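Local coordinates for aldehyde dehydrogenase (Burkholderia cenocepacia, PDB 4O6R), which probably oxidises aldehydes to carboxylic acids with NAD+ or NADP+ as cofactor, and holds adenosine monophosphate in a pocket in this crystal, at residues A[137-142]-A[482-487]; A[143-148]-A[476-481]; A[73-78]-A[199-204]. All blocks are in the same frame, centred on the assembly; numbering follows the deposited sequence.

Contact 1. Residues A[137-142]-A[482-487]; sequences GFLNYV and VWVNVD
This is an antiparallel strand pair in the outer part of the arm that projects from the body of the chain. In the aldehyde dehydrogenase fold such an arm serves oligomerisation, and here three other subunits reach it. Strands 138-142 and 482-485 run at 166°. Leu-139 and Val-484 are a hydrogen-bonded pair, with Val-484 N nearly straight onto Leu-139 O at 2.7 Å. Tyr-141 and Val-482 form the next such pair. At the tip, Gly-137 O accepts two N-H groups, from Val-486 N and Asp-487 N, each at 2.8 Å. Asp-487 N meets a lone pair, while Val-486 N comes almost along the C=O axis.

On the face with Phe-138 and Trp-483, Asn-140 has CG anti to its backbone N. This lays the amide flat over the Trp-483 ring, planes 14° apart, with Asn-140 CG 3.8 Å from Trp-483 CE2. Asn-140 ND2 then bonds Val-482 O at 3.0 Å from above the carbonyl plane. Tyr-141 N reaches the same oxygen nearly along the C=O axis, by a bent bond. Beside them, Asn-485 OD1 sits over one face of the Phe-138 ring, towards the rim, and accepts from Gly-488 N.

On the other face, Tyr-141 takes the crowded chi1 position (61°), with CG between the backbone N and the carbonyl carbon. Its ring lies against Val-482, whose CB is 3.6 Å from Tyr-141 CZ, over one ring face.

The outer polar ends cross interfaces: Asn-140 OD1 bonds Ser-454 and Tyr-141 OH bonds His-431, both of the second subunit, and Asp-487 pairs with Arg-432 of the third. Residues 482-484 also extend the sheet into the second subunit. The buried Asn-140 amide is thus bonded at both its oxygen and its nitrogen, which suits a polar group enclosed between subunits.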
ATOM      1  N   GLY A 137     -12.451   1.173  20.741  1.00 11.05           N
ATOM      2  CA  GLY A 137     -12.861   2.480  21.207  1.00 10.62           C
ATOM      3  C   GLY A 137     -11.886   3.596  20.892  1.00  9.84           C
ATOM      4  O   GLY A 137     -12.151   4.770  21.220  1.00  9.45           O
ATOM      5  N   PHE A 138     -10.759   3.241  20.268  1.00  9.22           N
ATOM      6  CA  PHE A 138      -9.779   4.228  19.813  1.00  8.79           C
ATOM      7  C   PHE A 138      -9.737   4.310  18.288  1.00  8.78           C
ATOM      8  O   PHE A 138      -9.819   3.286  17.602  1.00  8.84           O
ATOM      9  CB  PHE A 138      -8.385   3.874  20.317  1.00  8.49           C
ATOM     10  CG  PHE A 138      -8.231   3.969  21.793  1.00  8.45           C
ATOM     11  CD1 PHE A 138      -8.543   2.887  22.605  1.00  8.56           C
ATOM     12  CD2 PHE A 138      -7.755   5.124  22.377  1.00  8.41           C
ATOM     13  CE1 PHE A 138      -8.379   2.971  23.970  1.00  8.68           C
ATOM     14  CE2 PHE A 138      -7.595   5.206  23.738  1.00  8.38           C
ATOM     15  CZ  PHE A 138      -7.910   4.127  24.537  1.00  8.59           C
ATOM     16  N   LEU A 139      -9.611   5.529  17.772  1.00  8.60           N
ATOM     17  CA  LEU A 139      -9.335   5.778  16.386  1.00  8.48           C
ATOM     18  C   LEU A 139      -7.890   6.258  16.255  1.00  8.19           C
ATOM     19  O   LEU A 139      -7.502   7.215  16.910  1.00  8.34           O
ATOM     20  CB  LEU A 139     -10.231   6.878  15.873  1.00  8.86           C
ATOM     21  CG  LEU A 139      -9.944   7.335  14.453  1.00  8.98           C
ATOM     22  CD1 LEU A 139     -10.205   6.190  13.481  1.00  9.20           C
ATOM     23  CD2 LEU A 139     -10.784   8.542  14.108  1.00  9.34           C
ATOM     24  N   ASN A 140      -7.111   5.626  15.380  1.00  7.76           N
ATOM     25  CA  ASN A 140      -5.722   6.028  15.173  1.00  7.47           C
ATOM     26  C   ASN A 140      -5.441   6.225  13.705  1.00  7.41           C
ATOM     27  O   ASN A 140      -5.373   5.259  12.959  1.00  7.41           O
ATOM     28  CB  ASN A 140      -4.786   4.966  15.804  1.00  7.40           C
ATOM     29  CG  ASN A 140      -3.306   5.260  15.628  1.00  7.18           C
ATOM     30  OD1 ASN A 140      -2.496   4.325  15.608  1.00  7.14           O
ATOM     31  ND2 ASN A 140      -2.935   6.534  15.537  1.00  7.12           N
ATOM     32  N   TYR A 141      -5.354   7.481  13.279  1.00  7.36           N
ATOM     33  CA  TYR A 141      -5.010   7.784  11.896  1.00  7.38           C
ATOM     34  C   TYR A 141      -3.604   8.371  11.835  1.00  7.44           C
ATOM     35  O   TYR A 141      -3.165   9.080  12.763  1.00  7.25           O
ATOM     36  CB  TYR A 141      -6.020   8.730  11.253  1.00  7.37           C
ATOM     37  CG  TYR A 141      -6.203  10.131  11.857  1.00  7.43           C
ATOM     38  CD1 TYR A 141      -7.086  10.374  12.918  1.00  7.55           C
ATOM     39  CD2 TYR A 141      -5.524  11.207  11.334  1.00  7.43           C
ATOM     40  CE1 TYR A 141      -7.278  11.675  13.431  1.00  7.66           C
ATOM     41  CE2 TYR A 141      -5.694  12.495  11.836  1.00  7.50           C
ATOM     42  CZ  TYR A 141      -6.591  12.725  12.862  1.00  7.61           C
ATOM     43  OH  TYR A 141      -6.739  14.014  13.304  1.00  7.67           O
ATOM     44  N   VAL A 142      -2.923   8.078  10.744  1.00  7.65           N
ATOM     45  CA  VAL A 142      -1.556   8.520  10.539  1.00  7.93           C
ATOM     46  C   VAL A 142      -1.496   9.278   9.216  1.00  8.80           C
ATOM     47  O   VAL A 142      -1.897   8.737   8.180  1.00  8.70           O
ATOM     48  CB  VAL A 142      -0.592   7.347  10.488  1.00  7.79           C
ATOM     49  CG1 VAL A 142       0.848   7.820  10.287  1.00  7.71           C
ATOM     50  CG2 VAL A 142      -0.723   6.509  11.755  1.00  7.79           C
ATOM     51  N   VAL A 482      -2.149  10.249  15.093  1.00  6.69           N
ATOM     52  CA  VAL A 482      -3.136  10.922  15.940  1.00  6.85           C
ATOM     53  C   VAL A 482      -4.064   9.845  16.494  1.00  6.90           C
ATOM     54  O   VAL A 482      -4.580   8.997  15.744  1.00  6.59           O
ATOM     55  CB  VAL A 482      -3.972  11.969  15.180  1.00  6.94           C
ATOM     56  CG1 VAL A 482      -5.025  12.576  16.101  1.00  7.25           C
ATOM     57  CG2 VAL A 482      -3.086  13.089  14.612  1.00  7.01           C
ATOM     58  N   TRP A 483      -4.262   9.883  17.796  1.00  7.21           N
ATOM     59  CA  TRP A 483      -5.137   8.929  18.500  1.00  7.63           C
ATOM     60  C   TRP A 483      -6.323   9.667  19.059  1.00  7.97           C
ATOM     61  O   TRP A 483      -6.134  10.668  19.786  1.00  8.02           O
ATOM     62  CB  TRP A 483      -4.438   8.295  19.697  1.00  7.80           C
ATOM     63  CG  TRP A 483      -3.354   7.329  19.393  1.00  7.96           C
ATOM     64  CD1 TRP A 483      -2.105   7.621  18.925  1.00  8.04           C
ATOM     65  CD2 TRP A 483      -3.387   5.911  19.594  1.00  8.26           C
ATOM     66  NE1 TRP A 483      -1.360   6.470  18.817  1.00  8.04           N
ATOM     67  CE2 TRP A 483      -2.128   5.401  19.186  1.00  8.22           C
ATOM     68  CE3 TRP A 483      -4.371   5.021  20.028  1.00  8.65           C
ATOM     69  CZ2 TRP A 483      -1.807   4.042  19.239  1.00  8.42           C
ATOM     70  CZ3 TRP A 483      -4.057   3.649  20.086  1.00  8.96           C
ATOM     71  CH2 TRP A 483      -2.767   3.178  19.672  1.00  8.77           C
ATOM     72  N   VAL A 484      -7.524   9.184  18.754  1.00  8.23           N
ATOM     73  CA  VAL A 484      -8.739   9.678  19.436  1.00  8.68           C
ATOM     74  C   VAL A 484      -9.333   8.604  20.345  1.00  8.86           C
ATOM     75  O   VAL A 484      -9.777   7.559  19.877  1.00  8.78           O
ATOM     76  CB  VAL A 484      -9.831  10.091  18.464  1.00  8.89           C
ATOM     77  CG1 VAL A 484     -10.977  10.767  19.218  1.00  9.26           C
ATOM     78  CG2 VAL A 484      -9.260  11.024  17.384  1.00  9.12           C
ATOM     79  N   ASN A 485      -9.398   8.904  21.635  1.00  9.12           N
ATOM     80  CA  ASN A 485     -10.109   8.037  22.551  1.00  9.57           C
ATOM     81  C   ASN A 485     -11.608   8.312  22.485  1.00 10.05           C
ATOM     82  O   ASN A 485     -12.098   9.197  23.169  1.00 10.05           O
ATOM     83  CB  ASN A 485      -9.614   8.249  23.966  1.00  9.78           C
ATOM     84  CG  ASN A 485     -10.254   7.282  24.935  1.00 10.08           C
ATOM     85  OD1 ASN A 485     -11.078   6.466  24.541  1.00 10.26           O
ATOM     86  ND2 ASN A 485      -9.889   7.386  26.209  1.00 10.28           N
ATOM     87  N   VAL A 486     -12.319   7.545  21.672  1.00 10.49           N
ATOM     88  CA  VAL A 486     -13.752   7.757  21.424  1.00 11.44           C
ATOM     89  C   VAL A 486     -14.545   7.058  22.524  1.00 12.30           C
ATOM     90  O   VAL A 486     -15.391   7.671  23.177  1.00 12.25           O
ATOM     91  CB  VAL A 486     -14.166   7.205  20.056  1.00 11.55           C
ATOM     92  CG1 VAL A 486     -15.668   7.326  19.848  1.00 12.24           C
ATOM     93  CG2 VAL A 486     -13.382   7.887  18.927  1.00 11.38           C
ATOM     94  N   ASP A 487     -14.257   5.772  22.721  1.00 13.22           N
ATOM     95  CA  ASP A 487     -14.925   4.952  23.747  1.00 14.68           C
ATOM     96  C   ASP A 487     -14.006   3.941  24.417  1.00 15.20           C
ATOM     97  O   ASP A 487     -14.436   2.818  24.752  1.00 15.12           O
ATOM     98  CB  ASP A 487     -16.068   4.176  23.103  1.00 15.66           C
ATOM     99  CG  ASP A 487     -17.270   5.011  22.904  1.00 16.30           C
ATOM    100  OD1 ASP A 487     -17.753   5.592  23.898  1.00 17.13           O
ATOM    101  OD2 ASP A 487     -17.751   5.079  21.756  1.00 16.76           O
TER

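Contact 2. Residues A[143-148]-A[476-481]; sequences QRAPIG and YTEARS
The two strands here form the inner part of the projecting arm, where it joins the mixed sheet that contains strands 176-180 and 228-232. Strands 143-146 and 477-481 are antiparallel but strongly twisted, at 135°. Gln-143 and Arg-480 exchange two backbone hydrogen bonds, and so do Ala-145 and Glu-478, with Glu-478 N 2.8 Å from Ala-145 O.

On the face with Ala-479, Arg-144 bends at chi2 and chi3 and folds its guanidinium back over the Glu-478 to Ala-479 peptide. One guanidinium face lies on that backbone. The edge grips Thr-477 side-on: Arg-144 NE and Arg-144 NH2 each lie 3.1 Å from Thr-477 OG1, which stays in the guanidinium plane. OG1 is also bonded to Met-473 O, so Thr-477 is tied to helix 469-475. Water 1 accepts from Arg-144 NH2 and donates to Thr-477 O.

On the other face, Arg-480 NE makes a salt bridge to Glu-478 OE2 at 3.0 Å. Arg-480 CG packs on Ala-145 CB at 3.7 Å. The Glu-478 carboxylate reaches the backbone of 143-148 through water: water 2 links OE2 to Pro-146 O, and water 3 links OE1 to Ile-147 O. Ile-147 CD1 rests on Tyr-476 C at 3.8 Å. A twisted antiparallel pair leading out from the core sheet is typical of the oligomerisation arm of aldehyde dehydrogenases.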
ATOM      1  N   GLN A 143      -1.032  10.519   9.275  1.00  9.64           N
ATOM      2  CA  GLN A 143      -0.812  11.318   8.080  1.00 10.88           C
ATOM      3  C   GLN A 143       0.650  11.229   7.637  1.00 10.30           C
ATOM      4  O   GLN A 143       1.532  11.077   8.459  1.00  9.45           O
ATOM      5  CB  GLN A 143      -1.097  12.771   8.382  1.00 12.65           C
ATOM      6  CG  GLN A 143      -2.485  13.034   8.933  1.00 14.73           C
ATOM      7  CD  GLN A 143      -3.380  13.513   7.873  1.00 16.78           C
ATOM      8  OE1 GLN A 143      -3.249  13.118   6.703  1.00 19.21           O
ATOM      9  NE2 GLN A 143      -4.279  14.398   8.234  1.00 18.40           N
ATOM     10  N   ARG A 144       0.889  11.396   6.334  1.00 10.22           N
ATOM     11  CA  ARG A 144       2.230  11.645   5.823  1.00  9.99           C
ATOM     12  C   ARG A 144       2.404  13.148   5.638  1.00  9.98           C
ATOM     13  O   ARG A 144       2.037  13.707   4.592  1.00 10.31           O
ATOM     14  CB  ARG A 144       2.441  10.905   4.503  1.00 10.14           C
ATOM     15  CG  ARG A 144       2.275   9.382   4.631  1.00 10.28           C
ATOM     16  CD  ARG A 144       3.212   8.720   5.650  1.00 10.17           C
ATOM     17  NE  ARG A 144       4.634   9.071   5.430  1.00 10.17           N
ATOM     18  CZ  ARG A 144       5.649   8.585   6.139  1.00 10.31           C
ATOM     19  NH1 ARG A 144       5.441   7.692   7.109  1.00 10.04           N
ATOM     20  NH2 ARG A 144       6.899   8.979   5.886  1.00 10.47           N
ATOM     21  N   ALA A 145       2.976  13.811   6.635  1.00  9.27           N
ATOM     22  CA  ALA A 145       3.124  15.277   6.582  1.00  9.08           C
ATOM     23  C   ALA A 145       4.491  15.628   5.976  1.00  8.90           C
ATOM     24  O   ALA A 145       5.415  14.855   6.080  1.00  8.42           O
ATOM     25  CB  ALA A 145       3.010  15.864   7.970  1.00  9.23           C
ATOM     26  N   PRO A 146       4.613  16.805   5.342  1.00  9.00           N
ATOM     27  CA  PRO A 146       5.922  17.210   4.870  1.00  8.98           C
ATOM     28  C   PRO A 146       6.877  17.458   6.025  1.00  8.88           C
ATOM     29  O   PRO A 146       6.449  17.677   7.154  1.00  8.97           O
ATOM     30  CB  PRO A 146       5.651  18.518   4.118  1.00  9.13           C
ATOM     31  CG  PRO A 146       4.313  18.962   4.526  1.00  9.26           C
ATOM     32  CD  PRO A 146       3.568  17.807   5.079  1.00  9.21           C
ATOM     33  N   ILE A 147       8.160  17.457   5.724  1.00  8.83           N
ATOM     34  CA  ILE A 147       9.194  17.665   6.735  1.00  9.05           C
ATOM     35  C   ILE A 147       9.313  19.136   7.092  1.00  9.06           C
ATOM     36  O   ILE A 147       9.389  19.474   8.288  1.00  9.58           O
ATOM     37  CB  ILE A 147      10.536  17.106   6.242  1.00  9.16           C
ATOM     38  CG1 ILE A 147      10.409  15.580   6.122  1.00  9.04           C
ATOM     39  CG2 ILE A 147      11.671  17.517   7.174  1.00  9.51           C
ATOM     40  CD1 ILE A 147      11.534  14.953   5.345  1.00  9.14           C
ATOM     41  N   GLY A 148       9.296  19.994   6.075  1.00  8.76           N
ATOM     42  CA  GLY A 148       9.418  21.420   6.263  1.00  8.91           C
ATOM     43  C   GLY A 148      10.265  22.007   5.160  1.00  8.84           C
ATOM     44  O   GLY A 148       9.912  21.907   3.992  1.00  8.75           O
ATOM     45  N   TYR A 476      10.423  12.025   1.848  1.00 10.30           N
ATOM     46  CA  TYR A 476      10.132  13.468   1.967  1.00  9.65           C
ATOM     47  C   TYR A 476       8.918  13.797   2.849  1.00  8.83           C
ATOM     48  O   TYR A 476       8.457  14.946   2.870  1.00  8.15           O
ATOM     49  CB  TYR A 476      10.021  14.129   0.570  1.00 10.02           C
ATOM     50  CG  TYR A 476      11.390  14.505   0.077  1.00 10.44           C
ATOM     51  CD1 TYR A 476      12.068  15.560   0.666  1.00 10.93           C
ATOM     52  CD2 TYR A 476      12.040  13.780  -0.936  1.00 10.64           C
ATOM     53  CE1 TYR A 476      13.345  15.915   0.249  1.00 11.17           C
ATOM     54  CE2 TYR A 476      13.318  14.139  -1.358  1.00 11.02           C
ATOM     55  CZ  TYR A 476      13.951  15.224  -0.743  1.00 11.30           C
ATOM     56  OH  TYR A 476      15.218  15.620  -1.092  1.00 12.05           O
ATOM     57  N   THR A 477       8.448  12.810   3.610  1.00  7.92           N
ATOM     58  CA  THR A 477       7.379  13.037   4.573  1.00  7.94           C
ATOM     59  C   THR A 477       7.733  12.398   5.911  1.00  7.91           C
ATOM     60  O   THR A 477       8.730  11.692   6.044  1.00  7.53           O
ATOM     61  CB  THR A 477       6.021  12.488   4.065  1.00  7.78           C
ATOM     62  OG1 THR A 477       6.173  11.091   3.725  1.00  7.55           O
ATOM     63  CG2 THR A 477       5.562  13.285   2.869  1.00  7.96           C
ATOM     64  N   GLU A 478       6.910  12.681   6.909  1.00  8.29           N
ATOM     65  CA  GLU A 478       7.075  12.066   8.222  1.00  8.62           C
ATOM     66  C   GLU A 478       5.734  11.580   8.703  1.00  8.31           C
ATOM     67  O   GLU A 478       4.697  12.178   8.406  1.00  8.55           O
ATOM     68  CB  GLU A 478       7.658  13.042   9.245  1.00  9.44           C
ATOM     69  CG  GLU A 478       6.723  14.215   9.480  1.00 10.51           C
ATOM     70  CD  GLU A 478       7.347  15.486  10.037  1.00 11.40           C
ATOM     71  OE1 GLU A 478       8.592  15.667   9.969  1.00 12.47           O
ATOM     72  OE2 GLU A 478       6.562  16.318  10.555  1.00 11.99           O
ATOM     73  N   ALA A 479       5.743  10.504   9.480  1.00  7.80           N
ATOM     74  CA  ALA A 479       4.500   9.977  10.021  1.00  7.82           C
ATOM     75  C   ALA A 479       4.022  10.858  11.194  1.00  7.98           C
ATOM     76  O   ALA A 479       4.792  11.174  12.130  1.00  7.96           O
ATOM     77  CB  ALA A 479       4.685   8.542  10.484  1.00  7.84           C
ATOM     78  N   ARG A 480       2.744  11.237  11.143  1.00  8.20           N
ATOM     79  CA  ARG A 480       2.084  12.000  12.216  1.00  8.36           C
ATOM     80  C   ARG A 480       0.911  11.166  12.692  1.00  7.80           C
ATOM     81  O   ARG A 480      -0.107  11.046  11.997  1.00  7.62           O
ATOM     82  CB  ARG A 480       1.569  13.350  11.709  1.00  9.23           C
ATOM     83  CG  ARG A 480       2.594  14.384  11.286  1.00 10.17           C
ATOM     84  CD  ARG A 480       3.501  14.696  12.432  1.00 10.79           C
ATOM     85  NE  ARG A 480       4.221  15.959  12.361  1.00 12.10           N
ATOM     86  CZ  ARG A 480       3.845  17.121  12.895  1.00 12.95           C
ATOM     87  NH1 ARG A 480       2.668  17.297  13.466  1.00 13.17           N
ATOM     88  NH2 ARG A 480       4.674  18.143  12.826  1.00 14.23           N
ATOM     89  N   SER A 481       1.067  10.529  13.845  1.00  7.29           N
ATOM     90  CA  SER A 481       0.082   9.592  14.358  1.00  7.13           C
ATOM     91  C   SER A 481      -0.855  10.310  15.339  1.00  7.02           C
ATOM     92  O   SER A 481      -0.378  10.957  16.275  1.00  7.12           O
ATOM     93  CB  SER A 481       0.793   8.446  15.069  1.00  7.14           C
ATOM     94  OG  SER A 481      -0.121   7.564  15.673  1.00  7.40           O
TER
HETATM   95  O   HOH W   1       9.585   8.741   6.712  1.00 23.54           O
HETATM   96  O   HOH W   2       5.697  18.730   9.564  1.00 22.68           O
HETATM   97  O   HOH W   3       9.243  18.052  10.611  1.00 12.87           O

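Contact 3. Residues A[73-78]-A[199-204]; sequences GRLLLR and VGFPAG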
ATOM      1  N   GLY A  73       0.281  19.645  -7.044  1.00 10.11           N
ATOM      2  CA  GLY A  73       0.384  18.773  -8.217  1.00 10.36           C
ATOM      3  C   GLY A  73       0.208  19.527  -9.538  1.00 10.58           C
ATOM      4  O   GLY A  73       0.987  19.349 -10.492  1.00 10.25           O
ATOM      5  N   ARG A  74      -0.832  20.343  -9.599  1.00 11.20           N
ATOM      6  CA  ARG A  74      -1.142  21.113 -10.824  1.00 12.16           C
ATOM      7  C   ARG A  74       0.045  22.010 -11.245  1.00 11.36           C
ATOM      8  O   ARG A  74       0.365  22.146 -12.450  1.00 11.19           O
ATOM      9  CB  ARG A  74      -2.430  21.926 -10.612  1.00 13.87           C
ATOM     10  CG  ARG A  74      -2.864  22.776 -11.797  1.00 16.05           C
ATOM     11  CD  ARG A  74      -3.320  21.888 -12.952  1.00 17.98           C
ATOM     12  NE  ARG A  74      -4.139  22.591 -13.954  1.00 20.97           N
ATOM     13  CZ  ARG A  74      -5.377  23.052 -13.731  1.00 22.69           C
ATOM     14  NH1 ARG A  74      -5.961  22.916 -12.530  1.00 24.66           N
ATOM     15  NH2 ARG A  74      -6.031  23.663 -14.696  1.00 23.71           N
ATOM     16  N   LEU A  75       0.726  22.584 -10.259  1.00 10.39           N
ATOM     17  CA  LEU A  75       1.870  23.428 -10.543  1.00 10.02           C
ATOM     18  C   LEU A  75       3.020  22.628 -11.172  1.00  9.48           C
ATOM     19  O   LEU A  75       3.645  23.087 -12.131  1.00  9.44           O
ATOM     20  CB  LEU A  75       2.330  24.174  -9.301  1.00  9.81           C
ATOM     21  CG  LEU A  75       1.464  25.337  -8.845  1.00 10.23           C
ATOM     22  CD1 LEU A  75       1.803  25.643  -7.385  1.00 10.07           C
ATOM     23  CD2 LEU A  75       1.710  26.544  -9.745  1.00 10.67           C
ATOM     24  N   LEU A  76       3.291  21.448 -10.637  1.00  8.94           N
ATOM     25  CA  LEU A  76       4.290  20.569 -11.203  1.00  8.67           C
ATOM     26  C   LEU A  76       3.889  20.119 -12.622  1.00  9.03           C
ATOM     27  O   LEU A  76       4.744  20.004 -13.509  1.00  8.99           O
ATOM     28  CB  LEU A  76       4.535  19.360 -10.272  1.00  8.40           C
ATOM     29  CG  LEU A  76       5.172  19.696  -8.907  1.00  8.21           C
ATOM     30  CD1 LEU A  76       4.970  18.570  -7.896  1.00  8.19           C
ATOM     31  CD2 LEU A  76       6.649  19.964  -9.079  1.00  8.11           C
ATOM     32  N   LEU A  77       2.603  19.831 -12.829  1.00  9.38           N
ATOM     33  CA  LEU A  77       2.116  19.473 -14.152  1.00  9.98           C
ATOM     34  C   LEU A  77       2.360  20.608 -15.151  1.00 10.58           C
ATOM     35  O   LEU A  77       2.818  20.365 -16.284  1.00 10.57           O
ATOM     36  CB  LEU A  77       0.631  19.107 -14.133  1.00 10.24           C
ATOM     37  CG  LEU A  77       0.269  17.829 -13.373  1.00 10.05           C
ATOM     38  CD1 LEU A  77      -1.246  17.622 -13.413  1.00 10.66           C
ATOM     39  CD2 LEU A  77       0.960  16.614 -13.970  1.00  9.86           C
ATOM     40  N   ARG A  78       2.003  21.827 -14.765  1.00 11.15           N
ATOM     41  CA  ARG A  78       2.276  22.982 -15.607  1.00 12.12           C
ATOM     42  C   ARG A  78       3.762  23.165 -15.884  1.00 11.44           C
ATOM     43  O   ARG A  78       4.122  23.575 -16.985  1.00 11.41           O
ATOM     44  CB  ARG A  78       1.785  24.286 -14.968  1.00 13.39           C
ATOM     45  CG  ARG A  78       0.310  24.560 -15.109  1.00 15.08           C
ATOM     46  CD  ARG A  78      -0.018  25.852 -14.358  1.00 16.52           C
ATOM     47  NE  ARG A  78      -1.413  25.896 -14.022  1.00 18.16           N
ATOM     48  CZ  ARG A  78      -2.387  26.130 -14.883  1.00 20.28           C
ATOM     49  NH1 ARG A  78      -2.124  26.348 -16.162  1.00 21.45           N
ATOM     50  NH2 ARG A  78      -3.649  26.141 -14.457  1.00 21.68           N
ATOM     51  N   VAL A 199       4.981  29.692 -14.020  1.00 13.62           N
ATOM     52  CA  VAL A 199       3.774  28.867 -13.925  1.00 13.35           C
ATOM     53  C   VAL A 199       2.993  29.089 -12.624  1.00 12.99           C
ATOM     54  O   VAL A 199       1.888  28.581 -12.512  1.00 13.20           O
ATOM     55  CB  VAL A 199       4.029  27.352 -14.166  1.00 13.14           C
ATOM     56  CG1 VAL A 199       4.656  27.139 -15.529  1.00 13.38           C
ATOM     57  CG2 VAL A 199       4.891  26.724 -13.081  1.00 12.70           C
ATOM     58  N   GLY A 200       3.555  29.824 -11.658  1.00 12.41           N
ATOM     59  CA  GLY A 200       2.831  30.246 -10.476  1.00 12.13           C
ATOM     60  C   GLY A 200       3.331  29.685  -9.147  1.00 11.66           C
ATOM     61  O   GLY A 200       2.632  29.779  -8.149  1.00 11.30           O
ATOM     62  N   PHE A 201       4.532  29.122  -9.089  1.00 11.35           N
ATOM     63  CA  PHE A 201       5.039  28.697  -7.767  1.00 11.15           C
ATOM     64  C   PHE A 201       5.164  29.919  -6.855  1.00 11.29           C
ATOM     65  O   PHE A 201       5.736  30.956  -7.263  1.00 11.91           O
ATOM     66  CB  PHE A 201       6.372  27.982  -7.868  1.00 10.96           C
ATOM     67  CG  PHE A 201       6.257  26.542  -8.263  1.00 10.54           C
ATOM     68  CD1 PHE A 201       6.059  26.193  -9.587  1.00 10.59           C
ATOM     69  CD2 PHE A 201       6.359  25.537  -7.326  1.00 10.13           C
ATOM     70  CE1 PHE A 201       5.971  24.869  -9.975  1.00 10.31           C
ATOM     71  CE2 PHE A 201       6.246  24.192  -7.704  1.00 10.00           C
ATOM     72  CZ  PHE A 201       6.056  23.856  -9.034  1.00  9.98           C
ATOM     73  N   PRO A 202       4.592  29.847  -5.643  1.00 10.90           N
ATOM     74  CA  PRO A 202       4.688  31.006  -4.757  1.00 10.92           C
ATOM     75  C   PRO A 202       6.123  31.370  -4.350  1.00 10.78           C
ATOM     76  O   PRO A 202       7.018  30.527  -4.313  1.00 10.30           O
ATOM     77  CB  PRO A 202       3.859  30.604  -3.522  1.00 10.81           C
ATOM     78  CG  PRO A 202       2.927  29.560  -4.021  1.00 10.78           C
ATOM     79  CD  PRO A 202       3.627  28.844  -5.147  1.00 10.77           C
ATOM     80  N   ALA A 203       6.334  32.651  -4.116  1.00 10.92           N
ATOM     81  CA  ALA A 203       7.608  33.132  -3.659  1.00 10.91           C
ATOM     82  C   ALA A 203       8.034  32.395  -2.391  1.00 10.57           C
ATOM     83  O   ALA A 203       7.274  32.248  -1.434  1.00 10.55           O
ATOM     84  CB  ALA A 203       7.534  34.630  -3.378  1.00 11.38           C
ATOM     85  N   GLY A 204       9.273  31.947  -2.407  1.00 10.25           N
ATOM     86  CA  GLY A 204       9.893  31.288  -1.265  1.00  9.94           C
ATOM     87  C   GLY A 204       9.799  29.794  -1.297  1.00  9.39           C
ATOM     88  O   GLY A 204      10.479  29.119  -0.535  1.00  9.33           O
TER
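Apolar packing carries this contact, and no hydrogen bond crosses it. One face of helix 69-85 meets the turn that follows helix 187-199. The Phe-201 ring is held from two directions. Leu-75 CB lies over one face, towards the rim, in a CH-pi contact, with Leu-75 CB 3.7 Å from Phe-201 CZ. Leu-76 CD2 comes to the edge, 3.9 Å from the same Phe-201 CZ. Leu-171 of helix 159-172 also touches this ring.

Side chain against backbone is the second kind of contact. Leu-75 CD2 reaches into the turn, 3.4 Å from Val-199 O and 3.6 Å from Gly-200 C. The extended Arg-78 chain runs past the turn, with Arg-78 CD 3.8 Å from Val-199 O. That turn is a Schellman motif: Gly-200 has a positive phi (116°) and ends helix 187-199. The helix joins the parallel, adjacent strands 176-180 and 206-208, so the turn belongs to a beta-alpha-beta crossover of the Rossmann-like domain.

Aliphatic contact nearer the surface is the third kind. Arg-78 CB lies 3.9 Å from Val-199 CB. Leu-75 CD1 also touches Pro-202 CD, at 4.3 Å, and Trp-64 of helix 47-66 packs on both residues.

Contacts 1 and 2 hold the same two strands, 138-153 and 477-485, and contact 2 is nested inside the loop closed by contact 1. They meet where Asn-140 ND2 hydrogen-bonds Ser-481 OG. All three contacts are partly buried, and exposed residues take part only in contact 3. Contact 1 is at the outer part of the arm, with three other subunits against it; its side chains combine aromatic rings and amides with aliphatic groups. Contact 2 is nearer the body and relies on charged groups and bridging waters. Contact 3 joins different elements, a helix and a turn, and lies about 35 Å from contact 1 between centres. Its chemistry is apolar rather than hydrogen-bonded.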